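Local coordinates for protein MGS-M4 (Unidentified, PDB 4Q3M) that probably acts as an aldo-keto reductase with a TIM-barrel fold, reducing carbonyl compounds with a nicotinamide cofactor, although its own substrate is unknown, at residues Met12-Leu17 with Asp242-Thr247; Lys32-Gly37 with Glu235-Asn240; Leu102-Trp107 with Pro154-Val159; Asp112-Thr117 with Met144-Asn149; Asn198-Lys203 with Arg257-Gly262. All coordinates share one frame; numbering follows the deposited sequence.

Contact 1 (Met12-Leu17 with Asp242-Thr247); sequences MPIIGL and DVFDFT
Ile15 meets the edge of the Phe244 ring with one branch and Val243 with the other, and it shows how a single branched side chain can join a turn to a distant loop. Its CB already lies 4.0 Å from Phe244 CZ. From there Ile15 CG2 runs to the rim of the ring, nearly in its plane, and comes to 3.6 Å from Phe244 CZ and 3.9 Å from Phe244 CE2. The other branch leaves in a different direction: with CG1 trans to the backbone N (chi1 -164°) and the chain extended beyond it, Ile15 CD1 comes to 4.1 Å from Val243 CG1, the two side chains running antiparallel where they pass. That same Val243 CG1 sits over the centre of one face of the Phe244 ring, 3.5 Å above its plane, so the ring is touched on a face by its own neighbour in sequence and on its edge by Ile15. Ile14 adds a further edge contact, its CG2 resting 4.1 Å from Phe244 CE1. All of this is apolar packing, and three of the four residues are buried.

In the fold, residues 14-16 lead from the N-terminal hairpin of strands 3-5 and 11-13 into barrel strand 17-18, while residues 242-247 lie in the loop between helix 234-241 and helix 250-257. His2 touches both Ile14 and Phe244, Ile14 bonds through its backbone to Val227 in strand 226-227, and its side chain packs on Ile221 of helix 212-222.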
# COMPACT_ATOMS: atom_id res chain seq x y z
N MET A 12 2.26 26.21 9.73
CA MET A 12 1.28 25.18 10.06
C MET A 12 1.66 24.51 11.38
O MET A 12 2.72 23.90 11.47
CB MET A 12 1.20 24.14 8.94
CG MET A 12 0.19 23.03 9.18
SD MET A 12 0.26 21.78 7.88
CE MET A 12 -1.12 20.73 8.35
N PRO A 13 0.80 24.65 12.40
CA PRO A 13 1.03 24.01 13.70
C PRO A 13 1.30 22.52 13.55
O PRO A 13 0.47 21.80 13.00
CB PRO A 13 -0.29 24.27 14.45
CG PRO A 13 -0.80 25.53 13.85
CD PRO A 13 -0.42 25.47 12.39
N ILE A 14 2.45 22.07 14.03
CA ILE A 14 2.91 20.70 13.81
C ILE A 14 1.99 19.68 14.49
O ILE A 14 2.01 18.50 14.15
CB ILE A 14 4.36 20.51 14.31
CG1 ILE A 14 5.02 19.33 13.60
CG2 ILE A 14 4.40 20.34 15.83
CD1 ILE A 14 6.48 19.15 13.94
N ILE A 15 1.19 20.14 15.44
CA ILE A 15 0.19 19.28 16.06
C ILE A 15 -1.20 19.88 15.87
O ILE A 15 -1.36 21.10 15.76
CB ILE A 15 0.47 19.08 17.57
CG1 ILE A 15 -0.34 17.89 18.11
CG2 ILE A 15 0.18 20.35 18.36
CD1 ILE A 15 -0.15 17.64 19.58
N GLY A 16 -2.21 19.01 15.79
CA GLY A 16 -3.58 19.45 15.62
C GLY A 16 -4.57 18.39 16.05
O GLY A 16 -4.21 17.22 16.20
N LEU A 17 -5.81 18.80 16.26
CA LEU A 17 -6.86 17.86 16.65
C LEU A 17 -7.45 17.16 15.43
O LEU A 17 -7.83 17.80 14.46
CB LEU A 17 -7.97 18.58 17.42
CG LEU A 17 -9.18 17.70 17.75
CD1 LEU A 17 -8.79 16.57 18.69
CD2 LEU A 17 -10.31 18.53 18.33
N ASP A 242 0.23 17.53 25.48
CA ASP A 242 1.38 17.64 26.38
C ASP A 242 2.56 16.87 25.81
O ASP A 242 2.88 15.77 26.27
CB ASP A 242 1.02 17.13 27.78
CG ASP A 242 2.10 17.46 28.80
OD1 ASP A 242 2.87 18.41 28.57
OD2 ASP A 242 2.17 16.76 29.83
N VAL A 243 3.20 17.45 24.80
CA VAL A 243 4.22 16.75 24.04
C VAL A 243 5.37 17.70 23.69
O VAL A 243 6.25 17.39 22.89
CB VAL A 243 3.61 16.13 22.76
CG1 VAL A 243 3.38 17.19 21.69
CG2 VAL A 243 4.47 14.99 22.23
N PHE A 244 5.37 18.87 24.33
CA PHE A 244 6.39 19.88 24.07
C PHE A 244 7.19 20.22 25.32
O PHE A 244 7.76 21.31 25.42
CB PHE A 244 5.76 21.15 23.50
CG PHE A 244 4.90 20.90 22.29
CD1 PHE A 244 5.47 20.71 21.05
CD2 PHE A 244 3.52 20.87 22.40
CE1 PHE A 244 4.69 20.48 19.94
CE2 PHE A 244 2.73 20.65 21.29
CZ PHE A 244 3.31 20.45 20.06
N ASP A 245 7.24 19.30 26.27
CA ASP A 245 7.98 19.51 27.50
C ASP A 245 9.08 18.46 27.67
O ASP A 245 9.69 18.35 28.73
CB ASP A 245 7.05 19.49 28.71
CG ASP A 245 6.30 18.18 28.85
OD1 ASP A 245 6.14 17.47 27.83
OD2 ASP A 245 5.86 17.85 29.98
N PHE A 246 9.33 17.69 26.61
CA PHE A 246 10.39 16.69 26.63
C PHE A 246 10.88 16.39 25.22
O PHE A 246 10.31 16.87 24.23
CB PHE A 246 9.90 15.41 27.31
CG PHE A 246 9.09 14.51 26.42
CD1 PHE A 246 9.60 13.29 26.00
CD2 PHE A 246 7.83 14.88 26.00
CE1 PHE A 246 8.86 12.46 25.19
CE2 PHE A 246 7.08 14.05 25.18
CZ PHE A 246 7.60 12.84 24.78
N THR A 247 11.93 15.58 25.13
CA THR A 247 12.54 15.25 23.84
C THR A 247 12.91 13.78 23.76
O THR A 247 12.94 13.08 24.78
CB THR A 247 13.80 16.10 23.59
OG1 THR A 247 14.40 15.72 22.35
CG2 THR A 247 14.81 15.90 24.72

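Contact 2 (Lys32-Gly37 with Glu235-Asn240); sequences KAALEG and ERIVQN
The packing of Ala33 and Ala34 against Ile237 is an apolar helix-to-helix contact on the outer layer of a TIM barrel. Helix 26-37 follows strand 17-18 and helix 234-241 follows strand 226-227, the first and last strands of the eight-stranded parallel barrel, so the contact lies where the ring of helices closes on itself. The example illustrates how small residues bring two helices close: the CA atoms of Ala34 and Ile237 are 6.2 Å apart. Methyl groups on one helix receive a single branched side chain from the other, and Ile237 provides both of its branches. With CG1 beside the backbone N (chi1 -61°) and the chain extended from there, Ile237 CD1 reaches Ala33 CB at 4.4 Å, a loose contact, while CG2 turns to Ala34. Gly37, one turn further along, brings bare backbone to this side of its helix.

Tyr39, just beyond helix 26-37, ties the two elements together from a second direction: its hydroxyl hydrogen-bonds the carbonyl oxygen of Ile237, and its side chain packs on Ala34. Elsewhere on helix 234-241, Asn240 rests on Pro213 and Ile217 of helix 212-222. The nearest approach between the two segments is made by Ile237 CG2, which lies 3.7 Å from Ala34 CB and 3.8 Å from Ala34 CA.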
# COMPACT_ATOMS: atom_id res chain seq x y z
N LYS A 32 -13.41 22.56 21.02
CA LYS A 32 -13.20 23.59 22.03
C LYS A 32 -12.35 23.07 23.19
O LYS A 32 -11.50 23.79 23.71
CB LYS A 32 -14.53 24.11 22.55
CG LYS A 32 -14.38 25.23 23.57
CD LYS A 32 -15.06 26.50 23.09
CE LYS A 32 -16.53 26.26 22.81
NZ LYS A 32 -17.23 27.51 22.46
N ALA A 33 -12.59 21.82 23.59
CA ALA A 33 -11.79 21.20 24.64
C ALA A 33 -10.33 21.15 24.22
O ALA A 33 -9.43 21.16 25.06
CB ALA A 33 -12.31 19.80 24.94
N ALA A 34 -10.10 21.10 22.91
CA ALA A 34 -8.76 21.15 22.35
C ALA A 34 -8.26 22.58 22.26
O ALA A 34 -7.13 22.88 22.65
CB ALA A 34 -8.74 20.48 20.99
N LEU A 35 -9.10 23.47 21.74
CA LEU A 35 -8.75 24.88 21.58
C LEU A 35 -8.39 25.52 22.92
O LEU A 35 -7.46 26.33 23.00
CB LEU A 35 -9.88 25.65 20.91
CG LEU A 35 -10.04 25.47 19.39
CD1 LEU A 35 -11.28 26.17 18.89
CD2 LEU A 35 -8.80 25.97 18.67
N GLU A 36 -9.14 25.17 23.96
CA GLU A 36 -8.85 25.66 25.30
C GLU A 36 -7.55 25.06 25.83
O GLU A 36 -6.83 25.69 26.60
CB GLU A 36 -10.00 25.34 26.25
CG GLU A 36 -11.30 26.06 25.94
CD GLU A 36 -12.44 25.62 26.83
OE1 GLU A 36 -13.55 26.19 26.72
OE2 GLU A 36 -12.24 24.70 27.65
N GLY A 37 -7.26 23.83 25.40
CA GLY A 37 -6.08 23.13 25.84
C GLY A 37 -4.79 23.67 25.24
O GLY A 37 -3.71 23.44 25.77
N GLU A 235 -9.72 14.48 28.28
CA GLU A 235 -8.48 14.18 28.99
C GLU A 235 -7.36 13.79 28.04
O GLU A 235 -6.27 14.34 28.10
CB GLU A 235 -8.71 13.05 30.01
CG GLU A 235 -7.42 12.41 30.49
CD GLU A 235 -7.46 12.02 31.95
OE1 GLU A 235 -8.47 11.41 32.37
OE2 GLU A 235 -6.49 12.31 32.68
N ARG A 236 -7.64 12.83 27.16
CA ARG A 236 -6.63 12.34 26.22
C ARG A 236 -6.26 13.42 25.21
O ARG A 236 -5.15 13.41 24.66
CB ARG A 236 -7.12 11.08 25.51
CG ARG A 236 -6.17 9.91 25.64
CD ARG A 236 -6.56 8.75 24.74
NE ARG A 236 -5.58 7.67 24.80
CZ ARG A 236 -5.58 6.62 23.99
NH1 ARG A 236 -6.51 6.50 23.05
NH2 ARG A 236 -4.65 5.68 24.12
N ILE A 237 -7.18 14.34 24.96
CA ILE A 237 -6.90 15.48 24.09
C ILE A 237 -5.80 16.35 24.69
O ILE A 237 -4.91 16.82 23.99
CB ILE A 237 -8.17 16.34 23.85
CG1 ILE A 237 -9.26 15.50 23.18
CG2 ILE A 237 -7.84 17.55 23.01
CD1 ILE A 237 -10.56 16.24 23.00
N VAL A 238 -5.88 16.55 26.01
CA VAL A 238 -4.87 17.31 26.73
C VAL A 238 -3.55 16.55 26.79
O VAL A 238 -2.48 17.13 26.62
CB VAL A 238 -5.34 17.65 28.16
CG1 VAL A 238 -4.25 18.41 28.92
CG2 VAL A 238 -6.63 18.45 28.12
N GLN A 239 -3.64 15.24 27.03
CA GLN A 239 -2.46 14.39 27.08
C GLN A 239 -1.73 14.37 25.74
O GLN A 239 -0.51 14.50 25.68
CB GLN A 239 -2.84 12.96 27.48
CG GLN A 239 -3.39 12.83 28.89
CD GLN A 239 -3.70 11.40 29.26
OE1 GLN A 239 -3.62 10.50 28.43
NE2 GLN A 239 -4.07 11.18 30.52
N ASN A 240 -2.50 14.23 24.66
CA ASN A 240 -1.94 14.21 23.31
C ASN A 240 -1.26 15.53 22.94
O ASN A 240 -0.46 15.58 22.01
CB ASN A 240 -3.02 13.87 22.29
CG ASN A 240 -3.45 12.42 22.35
OD1 ASN A 240 -3.12 11.70 23.29
ND2 ASN A 240 -4.18 11.98 21.33

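Contact 3 (Leu102-Trp107 with Pro154-Val159)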
# COMPACT_ATOMS: atom_id res chain seq x y z
N LEU A 102 -5.94 25.14 4.87
CA LEU A 102 -5.44 24.05 4.05
C LEU A 102 -6.58 23.24 3.44
O LEU A 102 -7.54 22.89 4.13
CB LEU A 102 -4.53 23.14 4.87
CG LEU A 102 -3.91 21.92 4.18
CD1 LEU A 102 -3.10 22.34 2.97
CD2 LEU A 102 -3.06 21.13 5.15
N TYR A 103 -6.47 22.95 2.15
CA TYR A 103 -7.47 22.15 1.46
C TYR A 103 -6.80 20.96 0.77
O TYR A 103 -5.85 21.14 0.00
CB TYR A 103 -8.24 23.00 0.44
CG TYR A 103 -9.59 22.45 0.06
CD1 TYR A 103 -10.46 21.96 1.03
CD2 TYR A 103 -10.02 22.46 -1.26
CE1 TYR A 103 -11.70 21.46 0.68
CE2 TYR A 103 -11.26 21.96 -1.61
CZ TYR A 103 -12.10 21.46 -0.63
OH TYR A 103 -13.34 20.97 -0.98
N LEU A 104 -7.29 19.76 1.04
CA LEU A 104 -6.65 18.55 0.55
C LEU A 104 -7.56 17.70 -0.34
O LEU A 104 -8.78 17.67 -0.15
CB LEU A 104 -6.17 17.69 1.73
CG LEU A 104 -5.24 18.32 2.76
CD1 LEU A 104 -4.98 17.33 3.89
CD2 LEU A 104 -3.94 18.76 2.13
N ILE A 105 -6.95 17.02 -1.31
CA ILE A 105 -7.64 15.97 -2.04
C ILE A 105 -7.58 14.71 -1.19
O ILE A 105 -6.50 14.22 -0.87
CB ILE A 105 -7.00 15.71 -3.42
CG1 ILE A 105 -6.92 17.00 -4.23
CG2 ILE A 105 -7.78 14.65 -4.18
CD1 ILE A 105 -6.29 16.84 -5.60
N HIS A 106 -8.75 14.19 -0.81
CA HIS A 106 -8.83 13.13 0.19
C HIS A 106 -8.22 11.81 -0.27
O HIS A 106 -7.47 11.18 0.46
CB HIS A 106 -10.29 12.92 0.60
CG HIS A 106 -10.46 12.42 2.00
ND1 HIS A 106 -11.56 12.73 2.77
CD2 HIS A 106 -9.66 11.65 2.78
CE1 HIS A 106 -11.44 12.17 3.96
NE2 HIS A 106 -10.30 11.51 3.99
N TRP A 107 -8.55 11.40 -1.49
CA TRP A 107 -8.03 10.15 -2.05
C TRP A 107 -7.65 10.31 -3.52
O TRP A 107 -8.11 11.23 -4.20
CB TRP A 107 -9.06 9.02 -1.91
CG TRP A 107 -9.38 8.65 -0.49
CD1 TRP A 107 -10.37 9.19 0.29
CD2 TRP A 107 -8.75 7.64 0.30
NE1 TRP A 107 -10.37 8.58 1.52
CE2 TRP A 107 -9.39 7.63 1.55
CE3 TRP A 107 -7.69 6.75 0.07
CZ2 TRP A 107 -9.01 6.76 2.58
CZ3 TRP A 107 -7.32 5.89 1.09
CH2 TRP A 107 -7.98 5.90 2.33
N PRO A 154 2.30 20.94 -4.84
CA PRO A 154 1.69 20.43 -3.61
C PRO A 154 2.49 20.81 -2.37
O PRO A 154 3.72 20.80 -2.40
CB PRO A 154 1.71 18.91 -3.82
CG PRO A 154 1.66 18.74 -5.29
CD PRO A 154 2.46 19.88 -5.86
N MET A 155 1.79 21.15 -1.29
CA MET A 155 2.45 21.63 -0.09
C MET A 155 2.35 20.63 1.05
O MET A 155 3.22 20.58 1.93
CB MET A 155 1.83 22.97 0.34
CG MET A 155 1.76 24.00 -0.78
SD MET A 155 0.91 25.51 -0.30
CE MET A 155 0.92 26.40 -1.86
N VAL A 156 1.29 19.82 1.05
CA VAL A 156 1.05 18.86 2.12
C VAL A 156 0.55 17.52 1.57
O VAL A 156 -0.31 17.49 0.69
CB VAL A 156 0.02 19.41 3.14
CG1 VAL A 156 -0.40 18.32 4.13
CG2 VAL A 156 0.58 20.61 3.88
N ASN A 157 1.09 16.43 2.10
CA ASN A 157 0.58 15.10 1.81
C ASN A 157 0.20 14.37 3.09
O ASN A 157 1.07 13.87 3.81
CB ASN A 157 1.60 14.28 1.02
CG ASN A 157 1.05 12.94 0.56
OD1 ASN A 157 -0.16 12.74 0.49
ND2 ASN A 157 1.95 12.01 0.24
N GLN A 158 -1.10 14.31 3.39
CA GLN A 158 -1.57 13.66 4.61
C GLN A 158 -1.80 12.17 4.39
O GLN A 158 -2.72 11.77 3.68
CB GLN A 158 -2.85 14.32 5.12
CG GLN A 158 -3.37 13.71 6.41
CD GLN A 158 -4.68 14.32 6.87
OE1 GLN A 158 -5.64 13.60 7.14
NE2 GLN A 158 -4.71 15.64 6.98
N VAL A 159 -0.96 11.35 5.01
CA VAL A 159 -1.06 9.90 4.86
C VAL A 159 -0.97 9.17 6.20
O VAL A 159 -0.47 9.72 7.18
CB VAL A 159 0.05 9.36 3.94
CG1 VAL A 159 -0.17 9.82 2.50
CG2 VAL A 159 1.42 9.78 4.44
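Strands 102-105 and 156-159, which carry the touching pairs Leu102-Val156 and Leu104-Gln158, run at 59° to each other with their axes 8.2 Å apart at closest approach. That spacing is too wide for backbone pairing, and strand 133-136 stands between them in the sheet; they meet through side chains directed to the same interior. Val156 receives both leucines. Its CG2 lies 3.9 Å from Leu102 CD2, and its CG1, anti to the backbone N (chi1 171°), lies 4.1 Å from Leu104 CD2. The side chains of Leu104 and Gln158 cross at about a right angle, Leu104 CD1 lying 3.9 Å from Gln158 CB and 3.5 Å from Gln158 NE2. This last pair is packing of a methyl on an amide. The NE2 group is bonded elsewhere: it hydrogen-bonds Glu182 OE1 in strand 180-184 and Asp43 OD1 in strand 41-43, which should fix how the amide is turned. Replacing Leu104 by an alanine here would probably open a gap between Val156 and Gln158 and leave the amide without the methyl packed against it.

Leu102 also touches Phe69 and Thr71, so its side chain meets strand 69-74 as well as Val156. Inward-pointing side chains from alternate strands, meeting across the strand between them, are characteristic of the packed interior of a TIM barrel, here that of an aldo-keto reductase.

Contact 4 (Asp112-Thr117 with Met144-Asn149)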
# COMPACT_ATOMS: atom_id res chain seq x y z
N ASP A 112 -6.21 12.15 -14.13
CA ASP A 112 -7.02 13.20 -14.73
C ASP A 112 -7.95 13.84 -13.70
O ASP A 112 -8.12 15.06 -13.68
CB ASP A 112 -7.83 12.66 -15.90
CG ASP A 112 -8.58 13.75 -16.64
OD1 ASP A 112 -7.99 14.36 -17.56
OD2 ASP A 112 -9.76 13.99 -16.31
N ASN A 113 -8.55 13.02 -12.85
CA ASN A 113 -9.40 13.52 -11.78
C ASN A 113 -8.59 14.31 -10.75
O ASN A 113 -9.09 15.27 -10.16
CB ASN A 113 -10.14 12.38 -11.09
CG ASN A 113 -11.33 11.89 -11.88
OD1 ASN A 113 -11.90 12.63 -12.69
ND2 ASN A 113 -11.73 10.65 -11.65
N ALA A 114 -7.35 13.89 -10.54
CA ALA A 114 -6.47 14.57 -9.60
C ALA A 114 -6.08 15.95 -10.10
O ALA A 114 -6.17 16.94 -9.37
CB ALA A 114 -5.22 13.73 -9.34
N LEU A 115 -5.67 16.02 -11.36
CA LEU A 115 -5.23 17.27 -11.96
C LEU A 115 -6.39 18.25 -12.15
O LEU A 115 -6.24 19.45 -11.91
CB LEU A 115 -4.54 17.01 -13.30
CG LEU A 115 -3.94 18.23 -14.01
CD1 LEU A 115 -2.95 18.94 -13.09
CD2 LEU A 115 -3.26 17.81 -15.31
N SER A 116 -7.53 17.73 -12.58
CA SER A 116 -8.72 18.56 -12.78
C SER A 116 -9.19 19.16 -11.46
O SER A 116 -9.61 20.31 -11.40
CB SER A 116 -9.85 17.74 -13.42
OG SER A 116 -10.98 18.55 -13.66
N THR A 117 -9.13 18.35 -10.41
CA THR A 117 -9.45 18.80 -9.07
C THR A 117 -8.45 19.82 -8.56
O THR A 117 -8.82 20.83 -7.95
CB THR A 117 -9.47 17.62 -8.09
OG1 THR A 117 -10.50 16.69 -8.48
CG2 THR A 117 -9.69 18.10 -6.69
N MET A 144 4.37 12.42 -8.21
CA MET A 144 5.19 12.70 -9.38
C MET A 144 4.37 13.36 -10.49
O MET A 144 4.86 14.24 -11.20
CB MET A 144 5.85 11.43 -9.92
CG MET A 144 6.85 10.79 -8.96
SD MET A 144 7.97 9.61 -9.74
CE MET A 144 6.83 8.36 -10.31
N TYR A 145 3.12 12.93 -10.62
CA TYR A 145 2.23 13.47 -11.63
C TYR A 145 1.86 14.92 -11.32
O TYR A 145 1.81 15.76 -12.21
CB TYR A 145 0.96 12.62 -11.75
CG TYR A 145 0.03 13.05 -12.85
CD1 TYR A 145 0.24 12.65 -14.17
CD2 TYR A 145 -1.07 13.86 -12.58
CE1 TYR A 145 -0.61 13.04 -15.18
CE2 TYR A 145 -1.93 14.25 -13.59
CZ TYR A 145 -1.69 13.84 -14.89
OH TYR A 145 -2.55 14.24 -15.89
N LEU A 146 1.52 15.18 -10.08
CA LEU A 146 1.25 16.50 -9.63
C LEU A 146 2.47 17.46 -9.67
O LEU A 146 2.34 18.59 -10.05
CB LEU A 146 0.63 16.41 -8.24
CG LEU A 146 -0.78 16.92 -8.02
CD1 LEU A 146 -1.71 16.52 -9.14
CD2 LEU A 146 -1.30 16.40 -6.73
N MET A 147 3.65 16.98 -9.27
CA MET A 147 4.90 17.74 -9.36
C MET A 147 5.17 18.16 -10.80
O MET A 147 5.66 19.27 -11.05
CB MET A 147 6.07 16.92 -8.83
CG MET A 147 6.02 16.64 -7.33
SD MET A 147 5.97 18.15 -6.35
CE MET A 147 7.52 18.92 -6.84
N GLU A 148 4.85 17.28 -11.74
CA GLU A 148 5.08 17.54 -13.15
C GLU A 148 4.07 18.52 -13.74
O GLU A 148 4.43 19.40 -14.52
CB GLU A 148 5.05 16.23 -13.94
CG GLU A 148 5.27 16.39 -15.43
CD GLU A 148 6.69 16.79 -15.78
OE1 GLU A 148 7.59 16.56 -14.95
OE2 GLU A 148 6.90 17.35 -16.88
N ASN A 149 2.80 18.37 -13.36
CA ASN A 149 1.73 19.08 -14.05
C ASN A 149 1.13 20.28 -13.31
O ASN A 149 0.48 21.12 -13.93
CB ASN A 149 0.61 18.10 -14.39
CG ASN A 149 1.03 17.08 -15.44
OD1 ASN A 149 1.19 17.41 -16.61
ND2 ASN A 149 1.21 15.84 -15.01
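Leu115 lies against the edge of the Tyr145 ring, its CB 3.8 Å from Tyr145 CE2 and close to the ring plane. The two side chains cross at about a right angle, and the leucine continues along the ring until Leu115 CD2 reaches Tyr145 OH at 3.7 Å. Its other methyl, CD1, meets Asn149 one turn further along the partner helix, 3.9 Å from Asn149 CB. A chi1 of -176° swings CG away from the backbone N and spreads the leucine over two successive turns, a plain case of one side chain filling the groove between helices. A serine in its place would probably leave the Tyr145 edge and Asn149 CB without their apolar partner and open a gap between the helices.

Asn149 also folds back on its own helix: ND2 hydrogen-bonds the carbonyl oxygen of Tyr145 at 2.9 Å, and that oxygen also accepts from the backbone N of Asn149. The same ND2 stands over the centre of the Tyr145 ring, 3.3 Å above the plane, so the amide nitrogen sits on one face while Leu115 meets the edge. Deeper in, Ala114 CB touches Leu146 CD1 loosely.

The axes of the helical segments 112-117 and 144-149 are 10.4 Å apart at an angle of 44°. These outer helices come before and after strand 133-136 in the chain; Arg119 of helix 111-126 hydrogen-bonds Asn149 O through NH2, and Met144 packs on Met144 of the second subunit.

Contact 5 (Asn198-Lys203 with Arg257-Gly262)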
# COMPACT_ATOMS: atom_id res chain seq x y z
N ASN A 198 2.69 -2.50 22.70
CA ASN A 198 4.06 -2.54 22.22
C ASN A 198 5.07 -2.41 23.35
O ASN A 198 5.09 -1.40 24.07
CB ASN A 198 4.30 -1.44 21.19
CG ASN A 198 5.65 -1.54 20.52
OD1 ASN A 198 6.64 -1.01 21.02
ND2 ASN A 198 5.71 -2.24 19.39
N GLU A 199 5.91 -3.43 23.51
CA GLU A 199 6.91 -3.46 24.57
C GLU A 199 7.90 -2.31 24.47
O GLU A 199 8.25 -1.69 25.48
CB GLU A 199 7.67 -4.78 24.55
CG GLU A 199 8.79 -4.83 25.56
CD GLU A 199 9.69 -6.02 25.36
OE1 GLU A 199 9.81 -6.50 24.21
OE2 GLU A 199 10.27 -6.50 26.36
N THR A 200 8.37 -2.04 23.26
CA THR A 200 9.35 -0.98 23.03
C THR A 200 8.74 0.38 23.35
O THR A 200 9.36 1.19 24.03
CB THR A 200 9.86 -0.99 21.59
OG1 THR A 200 10.43 -2.28 21.29
CG2 THR A 200 10.92 0.08 21.39
N MET A 201 7.53 0.62 22.86
CA MET A 201 6.82 1.86 23.15
C MET A 201 6.55 2.01 24.64
O MET A 201 6.61 3.11 25.19
CB MET A 201 5.51 1.93 22.37
CG MET A 201 5.66 2.06 20.87
SD MET A 201 6.57 3.53 20.36
CE MET A 201 8.13 2.79 19.89
N ALA A 202 6.24 0.89 25.29
CA ALA A 202 5.92 0.89 26.71
C ALA A 202 7.15 1.18 27.56
O ALA A 202 7.06 1.85 28.59
CB ALA A 202 5.29 -0.44 27.12
N LYS A 203 8.30 0.68 27.12
CA LYS A 203 9.54 0.86 27.86
C LYS A 203 9.97 2.33 27.82
O LYS A 203 10.14 2.95 28.86
CB LYS A 203 10.65 -0.03 27.30
CG LYS A 203 12.05 0.58 27.38
CD LYS A 203 12.90 0.23 26.17
CE LYS A 203 14.27 0.89 26.24
NZ LYS A 203 14.20 2.36 26.01
N ARG A 257 12.53 2.99 15.68
CA ARG A 257 12.70 2.64 14.27
C ARG A 257 12.41 1.16 14.00
O ARG A 257 11.86 0.80 12.96
CB ARG A 257 14.12 2.99 13.81
CG ARG A 257 14.41 2.64 12.36
CD ARG A 257 13.46 3.37 11.42
NE ARG A 257 13.65 2.96 10.03
CZ ARG A 257 12.99 1.96 9.45
NH1 ARG A 257 12.10 1.26 10.14
NH2 ARG A 257 13.22 1.66 8.18
N SER A 258 12.79 0.31 14.95
CA SER A 258 12.69 -1.14 14.76
C SER A 258 11.26 -1.67 14.87
O SER A 258 10.97 -2.77 14.39
CB SER A 258 13.57 -1.86 15.78
OG SER A 258 14.94 -1.59 15.55
N VAL A 259 10.37 -0.90 15.47
CA VAL A 259 9.00 -1.37 15.69
C VAL A 259 8.14 -1.20 14.44
O VAL A 259 6.93 -1.45 14.47
CB VAL A 259 8.34 -0.64 16.89
CG1 VAL A 259 9.32 -0.55 18.05
CG2 VAL A 259 7.87 0.74 16.50
N ASN A 260 8.77 -0.78 13.35
CA ASN A 260 8.10 -0.73 12.05
C ASN A 260 7.84 -2.13 11.52
O ASN A 260 8.74 -2.96 11.48
CB ASN A 260 8.92 0.07 11.05
CG ASN A 260 8.20 0.27 9.73
OD1 ASN A 260 7.07 0.75 9.69
ND2 ASN A 260 8.85 -0.11 8.63
N THR A 261 6.60 -2.38 11.10
CA THR A 261 6.24 -3.69 10.55
C THR A 261 5.85 -3.58 9.08
O THR A 261 6.06 -4.51 8.31
CB THR A 261 5.07 -4.32 11.33
OG1 THR A 261 3.89 -3.53 11.17
CG2 THR A 261 5.41 -4.42 12.82
N GLY A 262 5.30 -2.43 8.71
CA GLY A 262 4.89 -2.20 7.34
C GLY A 262 3.46 -2.65 7.07
O GLY A 262 3.02 -2.70 5.93
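Val259 is received by Thr200, Met201 and Asn198, and almost everything that crosses this contact is packing around its two methyls. The closest approach is Val259 CG1 to Thr200 CB at 3.6 Å; both Thr200 OG1 and CG2 straddle the same methyl at a slightly greater distance. Met201 comes in from another direction. Its side chain sets out across the line to the partner, and bends at chi2 (-59°) and about the CG-SD bond bring CE round to 4.0 Å from Val259 CG2. Asn198 supplies the third wall, its ND2 lying 4.0 Å from Val259 CB, a contact of amide with hydrocarbon.

Polar bonds within each segment shape the surfaces that meet. Asn198 is the N-cap of helix 199-207: its OD1 accepts from Met201 N at 2.6 Å, in the carbonyl plane and nearly straight at 164°. That bond should limit rotation of the amide, both ends of which lie near Val259, so one side chain caps a helix and packs on a loop. On the other segment, a type I turn from Arg257 to Asn260 presents the valine.

Around the contact, Thr200 also rests on Ser255 and Met201 on Ile256, both in helix 250-257, and Met201 reaches Ile212 and Ile215 of helix 212-222. Beyond the turn lies the second subunit, whose Asp273 forms a salt bridge with Arg257 and a hydrogen bond with Asn260.

Contact 3 lies in the barrel interior, the others nearer the periphery. Contact 1 reaches it directly, Met12 CE lying 3.8 Å from Leu102 CD2, and also touches contact 2, with Leu17 CD2 3.7 Å from Ala34 CB; these links connect the closing hairpin, core and outer helices. Contact 4 packs behind contact 3 through Ile105 and Pro154, their centres 13 Å apart, whereas contacts 2 and 4 lie on opposite sides of the chain's centre, about 37 Å between centres. Contact 5 touches none of them; its nearest atoms are about 10 Å from contact 1. Aldo-keto reductases have their active site at the C-terminal ends of the barrel strands, towards which both strands of contact 3 run.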